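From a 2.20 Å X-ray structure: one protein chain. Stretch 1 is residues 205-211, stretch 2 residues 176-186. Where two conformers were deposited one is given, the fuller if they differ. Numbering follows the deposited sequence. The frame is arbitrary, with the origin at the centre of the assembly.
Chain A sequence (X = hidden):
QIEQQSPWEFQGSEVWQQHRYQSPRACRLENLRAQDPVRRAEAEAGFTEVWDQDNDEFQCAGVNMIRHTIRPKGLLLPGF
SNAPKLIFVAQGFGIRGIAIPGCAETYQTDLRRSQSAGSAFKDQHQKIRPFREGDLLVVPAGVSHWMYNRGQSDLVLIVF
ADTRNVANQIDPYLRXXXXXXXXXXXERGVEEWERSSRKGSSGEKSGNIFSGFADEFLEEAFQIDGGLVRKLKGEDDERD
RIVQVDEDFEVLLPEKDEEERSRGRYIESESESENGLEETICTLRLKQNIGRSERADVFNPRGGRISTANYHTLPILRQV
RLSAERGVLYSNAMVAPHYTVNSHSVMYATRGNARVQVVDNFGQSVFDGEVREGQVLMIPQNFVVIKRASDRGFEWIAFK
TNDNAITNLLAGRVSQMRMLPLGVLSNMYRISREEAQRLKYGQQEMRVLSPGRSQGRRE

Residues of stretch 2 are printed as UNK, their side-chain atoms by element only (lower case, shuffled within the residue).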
ATOM      1  N   LYS A 205      27.823  -1.593 -20.618  1.00 86.25           N
ATOM      2  CA  LYS A 205      28.459  -0.299 -20.852  1.00 86.46           C
ATOM      3  C   LYS A 205      27.555   0.764 -20.208  1.00 80.35           C
ATOM      4  O   LYS A 205      27.014   1.630 -20.899  1.00 85.80           O
ATOM      5  CB  LYS A 205      28.594  -0.041 -22.364  1.00 86.41           C
ATOM      6  CG  LYS A 205      29.587  -0.956 -23.092  1.00 87.24           C
ATOM      7  CD  LYS A 205      29.167  -2.423 -23.055  1.00 85.76           C
ATOM      8  CE  LYS A 205      30.294  -3.335 -23.521  1.00 89.75           C
ATOM      9  NZ  LYS A 205      29.989  -4.789 -23.322  1.00 80.93           N
ATOM     10  N   SER A 206      27.411   0.692 -18.883  1.00 72.12           N
ATOM     11  CA  SER A 206      26.545   1.600 -18.130  1.00 66.28           C
ATOM     12  C   SER A 206      27.037   3.038 -18.027  1.00 58.47           C
ATOM     13  O   SER A 206      28.168   3.296 -17.624  1.00 60.87           O
ATOM     14  CB  SER A 206      26.304   1.049 -16.722  1.00 58.31           C
ATOM     15  OG  SER A 206      27.454   1.207 -15.915  1.00 70.22           O
ATOM     16  N   GLY A 207      26.163   3.975 -18.376  1.00 47.87           N
ATOM     17  CA  GLY A 207      26.529   5.376 -18.325  1.00 54.00           C
ATOM     18  C   GLY A 207      25.505   6.243 -17.619  1.00 48.71           C
ATOM     19  O   GLY A 207      24.697   5.754 -16.844  1.00 47.78           O
ATOM     20  N   ASN A 208      25.553   7.543 -17.884  1.00 54.81           N
ATOM     21  CA  ASN A 208      24.622   8.484 -17.275  1.00 49.94           C
ATOM     22  C   ASN A 208      23.381   8.539 -18.168  1.00 49.14           C
ATOM     23  O   ASN A 208      23.396   8.000 -19.271  1.00 47.07           O
ATOM     24  CB  ASN A 208      25.281   9.865 -17.151  1.00 51.49           C
ATOM     25  CG  ASN A 208      25.706  10.432 -18.492  1.00 43.74           C
ATOM     26  OD1 ASN A 208      24.929  10.445 -19.452  1.00 46.50           O
ATOM     27  ND2 ASN A 208      26.941  10.914 -18.563  1.00 45.09           N
ATOM     28  N   ILE A 209      22.317   9.195 -17.714  1.00 43.36           N
ATOM     29  CA  ILE A 209      21.079   9.248 -18.505  1.00 44.29           C
ATOM     30  C   ILE A 209      21.170   9.849 -19.900  1.00 45.03           C
ATOM     31  O   ILE A 209      20.334   9.559 -20.752  1.00 50.84           O
ATOM     32  CB  ILE A 209      19.968  10.009 -17.768  1.00 50.97           C
ATOM     33  CG1 ILE A 209      20.405  11.464 -17.538  1.00 43.22           C
ATOM     34  CG2 ILE A 209      19.628   9.283 -16.475  1.00 50.75           C
ATOM     35  CD1 ILE A 209      19.372  12.323 -16.862  1.00 49.65           C
ATOM     36  N   PHE A 210      22.169  10.688 -20.147  1.00 47.78           N
ATOM     37  CA  PHE A 210      22.286  11.300 -21.466  1.00 50.13           C
ATOM     38  C   PHE A 210      22.963  10.402 -22.488  1.00 46.81           C
ATOM     39  O   PHE A 210      22.681  10.506 -23.675  1.00 45.40           O
ATOM     40  CB  PHE A 210      23.032  12.639 -21.371  1.00 46.49           C
ATOM     41  CG  PHE A 210      22.337  13.643 -20.513  1.00 46.89           C
ATOM     42  CD1 PHE A 210      22.900  14.067 -19.320  1.00 52.57           C
ATOM     43  CD2 PHE A 210      21.067  14.107 -20.858  1.00 57.65           C
ATOM     44  CE1 PHE A 210      22.210  14.935 -18.473  1.00 53.91           C
ATOM     45  CE2 PHE A 210      20.369  14.976 -20.016  1.00 49.43           C
ATOM     46  CZ  PHE A 210      20.943  15.386 -18.821  1.00 47.86           C
ATOM     47  N   SER A 211      23.841   9.507 -22.035  1.00 51.51           N
ATOM     48  CA  SER A 211      24.542   8.634 -22.973  1.00 51.68           C
ATOM     49  C   SER A 211      23.628   7.681 -23.717  1.00 48.36           C
ATOM     50  O   SER A 211      24.054   7.038 -24.673  1.00 58.29           O
ATOM     51  CB  SER A 211      25.674   7.857 -22.280  1.00 51.53           C
ATOM     52  OG  SER A 211      25.206   6.991 -21.269  1.00 56.17           O
ATOM     53  N   UNK A 176      19.669   3.888  -9.666  1.00 46.39           N
ATOM     54  CA  UNK A 176      20.085   5.270  -9.510  1.00 42.40           C
ATOM     55  C   UNK A 176      20.447   5.855 -10.871  1.00 40.41           C
ATOM     56  O   UNK A 176      21.312   5.340 -11.576  1.00 46.13           O
ATOM     57  c   UNK A 176      21.247   5.413  -8.520  1.00 45.54           C
ATOM     58  c   UNK A 176      22.415   7.120  -7.009  1.00 41.17           C
ATOM     59  n   UNK A 176      23.684   8.938  -5.828  1.00 40.16           N
ATOM     60  c   UNK A 176      21.509   6.882  -8.192  1.00 37.47           C
ATOM     61  c   UNK A 176      22.781   8.608  -6.945  1.00 42.97           C
ATOM     62  N   UNK A 177      19.746   6.924 -11.239  1.00 40.05           N
ATOM     63  CA  UNK A 177      19.937   7.622 -12.512  1.00 39.70           C
ATOM     64  C   UNK A 177      20.889   8.808 -12.340  1.00 46.04           C
ATOM     65  O   UNK A 177      20.528   9.824 -11.732  1.00 45.28           O
ATOM     66  c   UNK A 177      18.589   8.145 -13.048  1.00 41.99           C
ATOM     67  c   UNK A 177      16.000   5.453 -12.269  1.00 33.75           C
ATOM     68  c   UNK A 177      17.133   6.683 -14.488  1.00 38.08           C
ATOM     69  c   UNK A 177      16.963   6.461 -12.113  1.00 38.48           C
ATOM     70  c   UNK A 177      17.537   7.080 -13.220  1.00 37.12           C
ATOM     71  c   UNK A 177      16.167   5.671 -14.652  1.00 36.54           C
ATOM     72  c   UNK A 177      15.607   5.062 -13.538  1.00 35.52           C
ATOM     73  N   UNK A 178      22.092   8.683 -12.890  1.00 44.51           N
ATOM     74  CA  UNK A 178      23.096   9.734 -12.799  1.00 42.47           C
ATOM     75  C   UNK A 178      22.989  10.730 -13.943  1.00 43.75           C
ATOM     76  O   UNK A 178      22.784  10.346 -15.098  1.00 47.53           O
ATOM     77  c   UNK A 178      25.604   7.734  -8.850  1.00 43.19           C
ATOM     78  c   UNK A 178      24.923   8.612 -11.423  1.00 41.60           C
ATOM     79  c   UNK A 178      24.512   9.125 -12.778  1.00 40.68           C
ATOM     80  c   UNK A 178      25.871   9.032  -9.231  1.00 50.03           C
ATOM     81  o   UNK A 178      25.953   7.360  -7.571  1.00 49.90           O
ATOM     82  c   UNK A 178      24.998   6.850  -9.739  1.00 46.00           C
ATOM     83  c   UNK A 178      25.533   9.462 -10.509  1.00 53.87           C
ATOM     84  c   UNK A 178      24.659   7.296 -11.026  1.00 42.25           C
ATOM     85  N   UNK A 179      23.127  12.013 -13.618  1.00 43.28           N
ATOM     86  CA  UNK A 179      23.053  13.059 -14.635  1.00 47.08           C
ATOM     87  C   UNK A 179      24.393  13.279 -15.339  1.00 46.02           C
ATOM     88  O   UNK A 179      24.430  13.791 -16.456  1.00 47.64           O
ATOM     89  c   UNK A 179      20.802  15.881 -13.183  1.00 58.51           C
ATOM     90  c   UNK A 179      22.593  14.382 -14.021  1.00 42.46           C
ATOM     91  c   UNK A 179      20.210  13.604 -13.950  1.00 52.92           C
ATOM     92  c   UNK A 179      21.261  14.434 -13.257  1.00 54.82           C
ATOM     93  N   UNK A 180      25.490  12.894 -14.691  1.00 48.83           N
ATOM     94  CA  UNK A 180      26.816  13.068 -15.291  1.00 45.90           C
ATOM     95  C   UNK A 180      27.768  11.925 -14.980  1.00 48.43           C
ATOM     96  O   UNK A 180      27.501  11.098 -14.109  1.00 43.04           O
ATOM     97  c   UNK A 180      27.432  14.372 -14.823  1.00 44.27           C
ATOM     98  N   UNK A 181      28.893  11.897 -15.694  1.00 56.71           N
ATOM     99  CA  UNK A 181      29.894  10.865 -15.477  1.00 48.31           C
ATOM    100  C   UNK A 181      29.515   9.516 -16.054  1.00 48.52           C
ATOM    101  O   UNK A 181      28.575   9.399 -16.828  1.00 48.17           O
ATOM    102  N   UNK A 182      30.262   8.487 -15.680  1.00 58.18           N
ATOM    103  CA  UNK A 182      29.986   7.146 -16.172  1.00 55.99           C
ATOM    104  C   UNK A 182      30.216   6.168 -15.033  1.00 54.19           C
ATOM    105  O   UNK A 182      31.279   5.562 -14.917  1.00 52.51           O
ATOM    106  c   UNK A 182      33.939   4.989 -19.098  1.00 84.40           C
ATOM    107  n   UNK A 182      34.099   5.506 -20.313  1.00 88.26           N
ATOM    108  c   UNK A 182      30.905   6.824 -17.339  1.00 54.13           C
ATOM    109  c   UNK A 182      30.428   5.690 -18.205  1.00 63.18           C
ATOM    110  c   UNK A 182      31.503   5.370 -19.218  1.00 76.91           C
ATOM    111  n   UNK A 182      32.727   4.920 -18.557  1.00 77.37           N
ATOM    112  n   UNK A 182      34.995   4.551 -18.420  1.00 69.46           N
ATOM    113  N   UNK A 183      29.211   6.015 -14.165  1.00 55.67           N
ATOM    114  CA  UNK A 183      29.293   5.113 -13.018  1.00 56.70           C
ATOM    115  C   UNK A 183      28.984   3.677 -13.403  1.00 58.57           C
ATOM    116  O   UNK A 183      28.155   3.422 -14.275  1.00 54.82           O
ATOM    117  c   UNK A 183      27.146   6.037 -13.051  1.00 57.39           C
ATOM    118  c   UNK A 183      28.243   5.680 -12.082  1.00 53.09           C
ATOM    119  c   UNK A 183      27.901   6.698 -14.203  1.00 54.06           C
ATOM    120  N   UNK A 184      29.665   2.739 -12.762  1.00 64.59           N
ATOM    121  CA  UNK A 184      29.414   1.329 -13.017  1.00 75.95           C
ATOM    122  C   UNK A 184      28.355   0.941 -11.988  1.00 75.42           C
ATOM    123  O   UNK A 184      28.684   0.421 -10.927  1.00 79.74           O
ATOM    124  c   UNK A 184      30.697   0.524 -12.811  1.00 80.54           C
ATOM    125  o   UNK A 184      33.193  -0.270 -15.080  1.00 99.96           O
ATOM    126  o   UNK A 184      33.073  -1.289 -13.133  1.00107.43           O
ATOM    127  c   UNK A 184      31.062  -0.349 -14.005  1.00 95.09           C
ATOM    128  c   UNK A 184      32.548  -0.660 -14.077  1.00101.00           C
ATOM    129  N   UNK A 185      27.089   1.225 -12.306  1.00 85.62           N
ATOM    130  CA  UNK A 185      25.963   0.952 -11.409  1.00 84.25           C
ATOM    131  C   UNK A 185      26.167  -0.307 -10.578  1.00 88.78           C
ATOM    132  O   UNK A 185      26.096  -1.429 -11.091  1.00 88.59           O
ATOM    133  o   UNK A 185      23.911   3.773 -12.793  0.50 56.17           O
ATOM    134  n   UNK A 185      23.982   3.743 -10.555  0.50 55.12           N
ATOM    135  c   UNK A 185      23.818   3.160 -11.732  0.50 55.44           C
ATOM    136  c   UNK A 185      24.675   0.826 -12.230  0.50 79.02           C
ATOM    137  c   UNK A 185      23.516   1.670 -11.710  0.50 75.53           C
ATOM    138  N   UNK A 186      26.429  -0.103  -9.290  1.00 88.46           N
ATOM    139  CA  UNK A 186      26.671  -1.198  -8.358  1.00 93.72           C
ATOM    140  C   UNK A 186      25.596  -1.268  -7.279  1.00 96.90           C
ATOM    141  O   UNK A 186      25.531  -2.242  -6.524  1.00 94.84           O
ATOM    142  c   UNK A 186      28.056  -1.052  -7.675  1.00 97.05           C
ATOM    143  c   UNK A 186      28.327  -2.266  -6.773  1.00 98.23           C
ATOM    144  c   UNK A 186      28.112   0.245  -6.876  1.00 87.10           C
TER
HETATM  145  O   HOH W   1      22.700   6.304 -14.633  1.00 48.12           O

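Position 176 carries four carbons in a row ending in a nitrogen, fully extended and out of reach of stretch 1; this is a lysine, Lys176. At position 177 one carbon leads to a six-carbon ring without a heteroatom, so the residue is phenylalanine. The CB of Phe177 lies 3.8 Å from Ile209 CG2, and that methyl sits at the edge of the ring, near its plane.

Position 178 has the same ring bearing one oxygen, which identifies a tyrosine. The end of its side chain leads away from stretch 1, and Tyr178 OH accepts a weak hydrogen bond from Lys176 NZ at 3.3 Å. Its backbone makes the contact instead: Ile209 N donates to Tyr178 O at 2.9 Å and an almost straight 168°, while a water accepts from Tyr178 N and donates to Gly207 O, both at 3.0 Å.

Four carbons forked at the second mark position 179 as leucine. Although its CA-to-CB bond points away, Leu179 CD2 comes within 3.3 Å of Ile209 CD1, and Leu179 O approaches the edge of the Phe210 ring, 3.2 Å from CE1. A single carbon at position 180 means alanine; Ala180 adds little beyond its backbone. Position 181 has no side-chain atoms and is glycine, in keeping with its phi of 75°. Gly181 O accepts from Asn208 ND2 at 2.8 Å.

At position 182 three carbons, a nitrogen and a carbon carrying two more nitrogens spell arginine. Arg182 CG packs on the backbone of stretch 1, 3.3 Å from Ser206 O and 3.9 Å from Gly207 CA, and the rest of the side chain runs outward from there. Three carbons closing onto the backbone nitrogen make position 183 a proline; Pro183 CD lies 4.2 Å from Gly207 C, and Pro183 O accepts from Ser206 OG at 2.8 Å.

Position 184, three carbons with two oxygens on the third, is glutamate; Glu184 is exposed and its CA-to-CB bond points away from stretch 1. Position 185 ends in one oxygen and one nitrogen on its third carbon, hence glutamine, and Gln185 N lies 3.6 Å from Ser206 OG. The three-carbon branched side chain at position 186 is valine, and Val186 is out of reach.

The contact rests on three direct hydrogen bonds, all received by backbone carbonyls of stretch 2. Asn208 serves both sides: ND2 reaches across, whereas OD1 accepts from Ser211 N at 3.0 Å, tying its side chain to the type I turn. Beside this polar seam, Ile209 packs against Phe177 and Leu179.

Stretch 2 176-186: KFYLAGRPEQV
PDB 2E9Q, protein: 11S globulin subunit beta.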